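Local coordinates for gamma-glutamyltranspeptidase (Klebsiella pneumoniae subsp. pneumoniae, PDB 5HFT), which catalyses the conversion of oxamate to oxalate in the uric acid degradation pathway and belongs to the gamma-glutamyltransferase family, at residues 48-52 and 149-154; 101-105 and 245-250; 281-285 and 333-337. One frame throughout, in Å; residues are numbered along the deposited sequence.

Interaction 1 (48-52 and 149-154); sequences AILRE and LPVARL
L149 meets I49 first: its CD1 lies 3.9 Å from I49 CG2, the two side chains running antiparallel alongside one another. The backbone N of L149 is itself bound by the E58 carboxylate of helix 56-70. P150 then occupies the N-cap of the short helix 151-154, and its carbonyl oxygen accepts from the backbone N of both R153 and L154.

R153 forms the polar half of the contact. Its CG stands anti to the backbone N (chi1 -180°) and the chain bends at chi2, which brings the guanidinium side-on to E52. NE donates to E52 OE1 at 2.8 Å and NH2 to E52 OE2 at 2.6 Å, each oxygen using its syn lone pair. The carboxylate and guanidinium planes differ by 25°, and OE2 sits at the guanidinium edge. Over one face, I49 CD1 lies 3.9 Å from R153 CZ, above the centre of the group.

L154 ends the segment, its CD2 4.1 Å from I49 CD1; I49 also packs on A59 and A62 of helix 56-70. A two-pronged salt bridge thus ties the C-terminal end of helix 40-51 to helix 151-154. The paired opposite charges and their two N-H...O bonds probably favour the ionised forms of both partners, whereas the I49 methyl only packs on the guanidinium face.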
loop_
_atom_site.group_PDB
_atom_site.type_symbol
_atom_site.label_atom_id
_atom_site.label_comp_id
_atom_site.label_asym_id
_atom_site.label_seq_id
_atom_site.Cartn_x
_atom_site.Cartn_y
_atom_site.Cartn_z
ATOM N N ALA A 48 15.078 12.396 1.684
ATOM C CA ALA A 48 15.449 13.805 1.610
ATOM C C ALA A 48 14.620 14.627 2.591
ATOM O O ALA A 48 15.173 15.410 3.374
ATOM C CB ALA A 48 15.300 14.331 0.178
ATOM N N ILE A 49 13.306 14.381 2.632
ATOM C CA ILE A 49 12.416 15.140 3.511
ATOM C C ILE A 49 12.863 15.012 4.961
ATOM O O ILE A 49 12.845 15.984 5.732
ATOM C CB ILE A 49 10.962 14.662 3.320
ATOM C CG1 ILE A 49 10.480 15.016 1.913
ATOM C CG2 ILE A 49 10.010 15.252 4.400
ATOM C CD1 ILE A 49 10.626 16.472 1.578
ATOM N N LEU A 50 13.238 13.804 5.364
ATOM C CA LEU A 50 13.788 13.608 6.696
ATOM C C LEU A 50 15.007 14.500 6.922
ATOM O O LEU A 50 15.035 15.323 7.846
ATOM C CB LEU A 50 14.145 12.141 6.870
ATOM C CG LEU A 50 12.943 11.220 6.908
ATOM C CD1 LEU A 50 13.398 9.807 7.181
ATOM C CD2 LEU A 50 11.950 11.690 7.956
ATOM N N ARG A 51 16.023 14.361 6.063
ATOM C CA ARG A 51 17.228 15.173 6.180
ATOM C C ARG A 51 16.945 16.671 6.129
ATOM O O ARG A 51 17.802 17.472 6.533
ATOM C CB ARG A 51 18.204 14.828 5.066
ATOM C CG ARG A 51 18.952 13.523 5.182
ATOM C CD ARG A 51 20.192 13.685 4.352
ATOM N NE ARG A 51 21.097 12.550 4.381
ATOM C CZ ARG A 51 22.201 12.504 5.106
ATOM N NH1 ARG A 51 22.508 13.519 5.900
ATOM N NH2 ARG A 51 22.990 11.439 5.045
ATOM N N GLU A 52 15.795 17.076 5.612
ATOM C CA GLU A 52 15.449 18.485 5.543
ATOM C C GLU A 52 14.648 18.919 6.753
ATOM O O GLU A 52 14.032 19.993 6.720
ATOM C CB GLU A 52 14.641 18.788 4.269
ATOM C CG GLU A 52 15.420 18.735 2.939
ATOM C CD GLU A 52 14.517 18.909 1.698
ATOM O OE1 GLU A 52 13.638 19.807 1.678
ATOM O OE2 GLU A 52 14.673 18.107 0.751
ATOM N N LEU A 149 6.213 21.140 6.584
ATOM C CA LEU A 149 6.873 21.684 5.399
ATOM C C LEU A 149 5.846 22.103 4.351
ATOM O O LEU A 149 4.697 21.656 4.372
ATOM C CB LEU A 149 7.822 20.641 4.809
ATOM C CG LEU A 149 9.005 20.225 5.678
ATOM C CD1 LEU A 149 9.801 19.115 5.016
ATOM C CD2 LEU A 149 9.889 21.422 5.976
ATOM N N PRO A 150 6.222 22.987 3.428
ATOM C CA PRO A 150 5.311 23.329 2.324
ATOM C C PRO A 150 4.963 22.111 1.478
ATOM O O PRO A 150 5.819 21.281 1.160
ATOM C CB PRO A 150 6.104 24.362 1.513
ATOM C CG PRO A 150 7.123 24.912 2.461
ATOM C CD PRO A 150 7.462 23.789 3.402
ATOM N N VAL A 151 3.679 22.003 1.130
ATOM C CA VAL A 151 3.224 20.949 0.221
ATOM C C VAL A 151 4.041 20.944 -1.071
ATOM O O VAL A 151 4.457 19.882 -1.555
ATOM C CB VAL A 151 1.713 21.112 -0.057
ATOM C CG1 VAL A 151 1.402 22.524 -0.551
ATOM C CG2 VAL A 151 1.237 20.114 -1.089
ATOM N N ALA A 152 4.320 22.134 -1.627
ATOM C CA ALA A 152 5.106 22.252 -2.856
ATOM C C ALA A 152 6.471 21.600 -2.717
ATOM O O ALA A 152 7.086 21.229 -3.723
ATOM C CB ALA A 152 5.260 23.723 -3.256
ATOM N N ARG A 153 6.969 21.487 -1.493
ATOM C CA ARG A 153 8.197 20.746 -1.248
ATOM C C ARG A 153 7.950 19.237 -1.274
ATOM O O ARG A 153 8.746 18.492 -1.861
ATOM C CB ARG A 153 8.806 21.172 0.090
ATOM C CG ARG A 153 10.085 20.453 0.415
ATOM C CD ARG A 153 11.119 20.709 -0.657
ATOM N NE ARG A 153 12.171 19.696 -0.647
ATOM C CZ ARG A 153 12.132 18.583 -1.374
ATOM N NH1 ARG A 153 11.093 18.349 -2.163
ATOM N NH2 ARG A 153 13.126 17.700 -1.325
ATOM N N LEU A 154 6.835 18.768 -0.688
ATOM C CA LEU A 154 6.593 17.328 -0.622
ATOM C C LEU A 154 6.403 16.695 -2.003
ATOM O O LEU A 154 6.697 15.507 -2.180
ATOM C CB LEU A 154 5.379 17.049 0.249
ATOM C CG LEU A 154 5.385 17.636 1.661
ATOM C CD1 LEU A 154 4.189 17.096 2.418
ATOM C CD2 LEU A 154 6.680 17.327 2.408
#

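Interaction 2 (101-105 and 245-250); sequences AGSLA and PITLGD
S103 donates its backbone N to D250 OD2 at 2.6 Å, in a nearly straight bond (174° at the hydrogen). That carboxylate belongs to a capping box at the start of helix 248-252: T247 is the N-cap, its N donates to D250 OD2 at 3.0 Å, and D250 N returns a bond to T247 OG1. OD2 therefore takes two backbone N-H groups, S103 N on its syn side and T247 N on its anti side, both somewhat out of the carboxylate plane. Sharing one oxygen, the two grips fix the rotation of the aspartate and join the 101-105 loop directly to the helix start.

The S103 side chain reaches the same site. Its OG lies between the backbone N and the carbonyl carbon (chi1 56°), which directs the hydroxyl to T247; OG of S103 and OG1 of T247 are hydrogen-bonded at 2.8 Å. S103 OG is also 2.9 Å from D250 OD2, so three oxygens cluster at the box.

Further out, the loop folds as a type I beta turn from G102 to A105, closed by A105 N to G102 O. P245 O points into this turn, accepting a weak bond from L104 N and a CA-H...O contact from G102, whose CA is 3.0 Å away. Having no side chain, G102 can bring its backbone against P245 and I246 here, while its main chain also bonds L125. Y110 and L125 pack on P245 from neighbouring loops, and an aromatic side chain of another protein chain packs on A101. P245 CB packs on the turn: it lies 3.9 Å from L104 CB and 4.0 Å from A105 CB.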
loop_
_atom_site.group_PDB
_atom_site.type_symbol
_atom_site.label_atom_id
_atom_site.label_comp_id
_atom_site.label_asym_id
_atom_site.label_seq_id
_atom_site.Cartn_x
_atom_site.Cartn_y
_atom_site.Cartn_z
ATOM N N ALA A 101 -18.019 3.553 -4.101
ATOM C CA ALA A 101 -18.627 3.521 -5.428
ATOM C C ALA A 101 -19.249 4.872 -5.759
ATOM O O ALA A 101 -19.652 5.632 -4.872
ATOM C CB ALA A 101 -19.688 2.419 -5.516
ATOM N N GLY A 102 -19.326 5.177 -7.052
ATOM C CA GLY A 102 -19.910 6.435 -7.464
ATOM C C GLY A 102 -21.421 6.449 -7.315
ATOM O O GLY A 102 -22.098 5.415 -7.309
ATOM N N SER A 103 -21.960 7.662 -7.207
ATOM C CA SER A 103 -23.397 7.821 -7.023
ATOM C C SER A 103 -24.202 7.335 -8.226
ATOM O O SER A 103 -25.402 7.072 -8.091
ATOM C CB SER A 103 -23.706 9.283 -6.708
ATOM O OG SER A 103 -23.193 10.129 -7.720
ATOM N N LEU A 104 -23.572 7.199 -9.395
ATOM C CA LEU A 104 -24.202 6.624 -10.575
ATOM C C LEU A 104 -24.009 5.116 -10.675
ATOM O O LEU A 104 -24.434 4.515 -11.656
ATOM C CB LEU A 104 -23.631 7.264 -11.833
ATOM C CG LEU A 104 -24.397 8.353 -12.554
ATOM C CD1 LEU A 104 -23.800 9.721 -12.299
ATOM C CD2 LEU A 104 -24.428 8.024 -14.043
ATOM N N ALA A 105 -23.334 4.496 -9.717
ATOM C CA ALA A 105 -23.022 3.070 -9.806
ATOM C C ALA A 105 -24.152 2.253 -9.179
ATOM O O ALA A 105 -24.037 1.695 -8.089
ATOM C CB ALA A 105 -21.678 2.785 -9.143
ATOM N N PRO A 245 -19.235 6.143 -13.764
ATOM C CA PRO A 245 -20.335 6.292 -12.806
ATOM C C PRO A 245 -19.974 7.090 -11.562
ATOM O O PRO A 245 -20.340 6.685 -10.459
ATOM C CB PRO A 245 -20.675 4.838 -12.456
ATOM C CG PRO A 245 -19.391 4.132 -12.585
ATOM C CD PRO A 245 -18.620 4.805 -13.678
ATOM N N ILE A 246 -19.258 8.202 -11.709
ATOM C CA ILE A 246 -18.783 9.001 -10.585
ATOM C C ILE A 246 -19.130 10.462 -10.835
ATOM O O ILE A 246 -19.077 10.931 -11.975
ATOM C CB ILE A 246 -17.254 8.838 -10.375
ATOM C CG1 ILE A 246 -16.872 7.372 -10.244
ATOM C CG2 ILE A 246 -16.747 9.613 -9.138
ATOM C CD1 ILE A 246 -15.407 7.181 -9.924
ATOM N N THR A 247 -19.503 11.176 -9.775
ATOM C CA THR A 247 -19.896 12.573 -9.870
ATOM C C THR A 247 -18.972 13.454 -9.041
ATOM O O THR A 247 -18.191 12.975 -8.214
ATOM C CB THR A 247 -21.340 12.790 -9.408
ATOM O OG1 THR A 247 -21.496 12.287 -8.076
ATOM C CG2 THR A 247 -22.316 12.105 -10.343
ATOM N N LEU A 248 -19.050 14.760 -9.311
ATOM C CA LEU A 248 -18.360 15.737 -8.480
ATOM C C LEU A 248 -18.820 15.644 -7.041
ATOM O O LEU A 248 -18.021 15.816 -6.114
ATOM C CB LEU A 248 -18.606 17.142 -9.009
ATOM C CG LEU A 248 -17.931 18.315 -8.300
ATOM C CD1 LEU A 248 -16.380 18.231 -8.267
ATOM C CD2 LEU A 248 -18.407 19.602 -8.960
ATOM N N GLY A 249 -20.106 15.352 -6.832
ATOM C CA GLY A 249 -20.587 15.173 -5.475
ATOM C C GLY A 249 -19.847 14.056 -4.771
ATOM O O GLY A 249 -19.460 14.190 -3.604
ATOM N N ASP A 250 -19.570 12.969 -5.499
ATOM C CA ASP A 250 -18.875 11.840 -4.901
ATOM C C ASP A 250 -17.510 12.259 -4.364
ATOM O O ASP A 250 -17.151 11.911 -3.233
ATOM C CB ASP A 250 -18.738 10.721 -5.932
ATOM C CG ASP A 250 -20.035 9.988 -6.168
ATOM O OD1 ASP A 250 -20.735 9.730 -5.167
ATOM O OD2 ASP A 250 -20.341 9.635 -7.339
#

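Interaction 3 (281-285 and 333-337); sequences LVSLA and QQLLT
An apolar contact between helix 277-287 and the loop leading into helix 338-341 is built around the L336 side chain, which meets L281 and, one turn further on, the adjacent L284 and A285. L336 CD2 does most of the touching: it lies 3.7 Å from A285 CB, 4.0 Å from L284 CB and 4.0 Å from L281 CD1. CG of L336 stands anti to its own carbonyl carbon (chi1 -58°), which carries the isobutyl group across to the helix.

The backbone angles of Q334 suggest an inverse gamma turn in the loop, though its closing bond is doubtful. Further along, T337, at the N-cap of helix 338-341, donates from OG1 to L335 O at 2.7 Å. Q333 and L335 both meet L281. L281 has CG anti to its backbone N, and its CD1 sits 3.8 Å from Q333 NE2 and 4.4 Å from L335 CG, crossing the glutamine obliquely.

Elements nearby include strand 262-266, whose L262 and L264 pack on L284, with L262 also touching Q333, and helix 309-318, whose L317 lies against L335.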
loop_
_atom_site.group_PDB
_atom_site.type_symbol
_atom_site.label_atom_id
_atom_site.label_comp_id
_atom_site.label_asym_id
_atom_site.label_seq_id
_atom_site.Cartn_x
_atom_site.Cartn_y
_atom_site.Cartn_z
ATOM N N LEU A 281 -9.283 -11.191 11.290
ATOM C CA LEU A 281 -9.278 -12.121 12.411
ATOM C C LEU A 281 -8.427 -13.347 12.107
ATOM O O LEU A 281 -7.595 -13.758 12.925
ATOM C CB LEU A 281 -10.705 -12.542 12.755
ATOM C CG LEU A 281 -10.780 -13.770 13.665
ATOM C CD1 LEU A 281 -10.627 -13.396 15.134
ATOM C CD2 LEU A 281 -12.062 -14.530 13.416
ATOM N N VAL A 282 -8.599 -13.929 10.916
ATOM C CA VAL A 282 -7.907 -15.178 10.605
ATOM C C VAL A 282 -6.394 -14.981 10.618
ATOM O O VAL A 282 -5.660 -15.787 11.201
ATOM C CB VAL A 282 -8.409 -15.765 9.270
ATOM C CG1 VAL A 282 -8.210 -14.790 8.104
ATOM C CG2 VAL A 282 -7.729 -17.089 8.994
ATOM N N SER A 283 -5.900 -13.892 10.026
ATOM C CA SER A 283 -4.454 -13.701 9.958
ATOM C C SER A 283 -3.862 -13.491 11.345
ATOM O O SER A 283 -2.867 -14.129 11.703
ATOM C CB SER A 283 -4.107 -12.530 9.039
ATOM O OG SER A 283 -2.692 -12.352 9.004
ATOM N N LEU A 284 -4.466 -12.607 12.145
ATOM C CA LEU A 284 -3.918 -12.313 13.468
ATOM C C LEU A 284 -3.996 -13.522 14.390
ATOM O O LEU A 284 -3.081 -13.758 15.184
ATOM C CB LEU A 284 -4.674 -11.148 14.106
ATOM C CG LEU A 284 -4.395 -9.738 13.601
ATOM C CD1 LEU A 284 -5.202 -8.717 14.411
ATOM C CD2 LEU A 284 -2.897 -9.428 13.619
ATOM N N ALA A 285 -5.063 -14.321 14.280
ATOM C CA ALA A 285 -5.186 -15.508 15.124
ATOM C C ALA A 285 -4.058 -16.496 14.870
ATOM O O ALA A 285 -3.578 -17.152 15.802
ATOM C CB ALA A 285 -6.537 -16.175 14.903
ATOM N N GLN A 333 -15.354 -7.928 19.663
ATOM C CA GLN A 333 -14.675 -8.719 18.636
ATOM C C GLN A 333 -13.278 -9.195 19.062
ATOM O O GLN A 333 -12.850 -10.300 18.712
ATOM C CB GLN A 333 -14.562 -7.913 17.341
ATOM C CG GLN A 333 -13.936 -8.687 16.184
ATOM C CD GLN A 333 -12.406 -8.713 16.211
ATOM O OE1 GLN A 333 -11.760 -7.705 16.509
ATOM N NE2 GLN A 333 -11.826 -9.876 15.912
ATOM N N GLN A 334 -12.548 -8.356 19.794
ATOM C CA GLN A 334 -11.196 -8.716 20.197
ATOM C C GLN A 334 -11.181 -9.956 21.092
ATOM O O GLN A 334 -10.886 -9.861 22.286
ATOM C CB GLN A 334 -10.528 -7.533 20.904
ATOM N N LEU A 335 -11.493 -11.129 20.530
ATOM C CA LEU A 335 -11.300 -12.363 21.281
ATOM C C LEU A 335 -9.841 -12.818 21.300
ATOM O O LEU A 335 -9.468 -13.594 22.185
ATOM C CB LEU A 335 -12.168 -13.483 20.708
ATOM C CG LEU A 335 -11.808 -14.076 19.340
ATOM C CD1 LEU A 335 -10.703 -15.152 19.414
ATOM C CD2 LEU A 335 -13.068 -14.633 18.683
ATOM N N LEU A 336 -9.019 -12.364 20.343
ATOM C CA LEU A 336 -7.630 -12.792 20.149
ATOM C C LEU A 336 -6.745 -12.691 21.393
ATOM O O LEU A 336 -5.668 -12.084 21.359
ATOM C CB LEU A 336 -7.015 -11.970 19.015
ATOM C CG LEU A 336 -7.773 -12.090 17.693
ATOM C CD1 LEU A 336 -7.951 -10.735 17.041
ATOM C CD2 LEU A 336 -7.026 -13.042 16.784
ATOM N N THR A 337 -7.175 -13.297 22.479
ATOM C CA THR A 337 -6.536 -13.350 23.781
ATOM C C THR A 337 -5.912 -14.721 24.011
ATOM O O THR A 337 -6.397 -15.730 23.485
ATOM C CB THR A 337 -7.552 -13.062 24.889
ATOM O OG1 THR A 337 -8.639 -13.984 24.771
ATOM C CG2 THR A 337 -8.097 -11.648 24.764
#

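Overall arrangement
The three contacts are separate sites in the gamma-glutamyltranspeptidase chain. The centres of interactions 1 and 2 are about 34 Å apart, with nearest atoms about 19 Å apart; interaction 3 lies about 39 Å from interaction 1 and about 35 Å from interaction 2, centre to centre, and no two touch. In sequence, interactions 1 and 2 cross, since 101-105 falls between 48-52 and 149-154, whereas interaction 3 follows both in series. Their chemistry differs: a salt bridge, a capping box joined by S103, and a largely apolar contact. As in related enzymes, the catalytic threonine is probably the N-terminal residue of the small subunit.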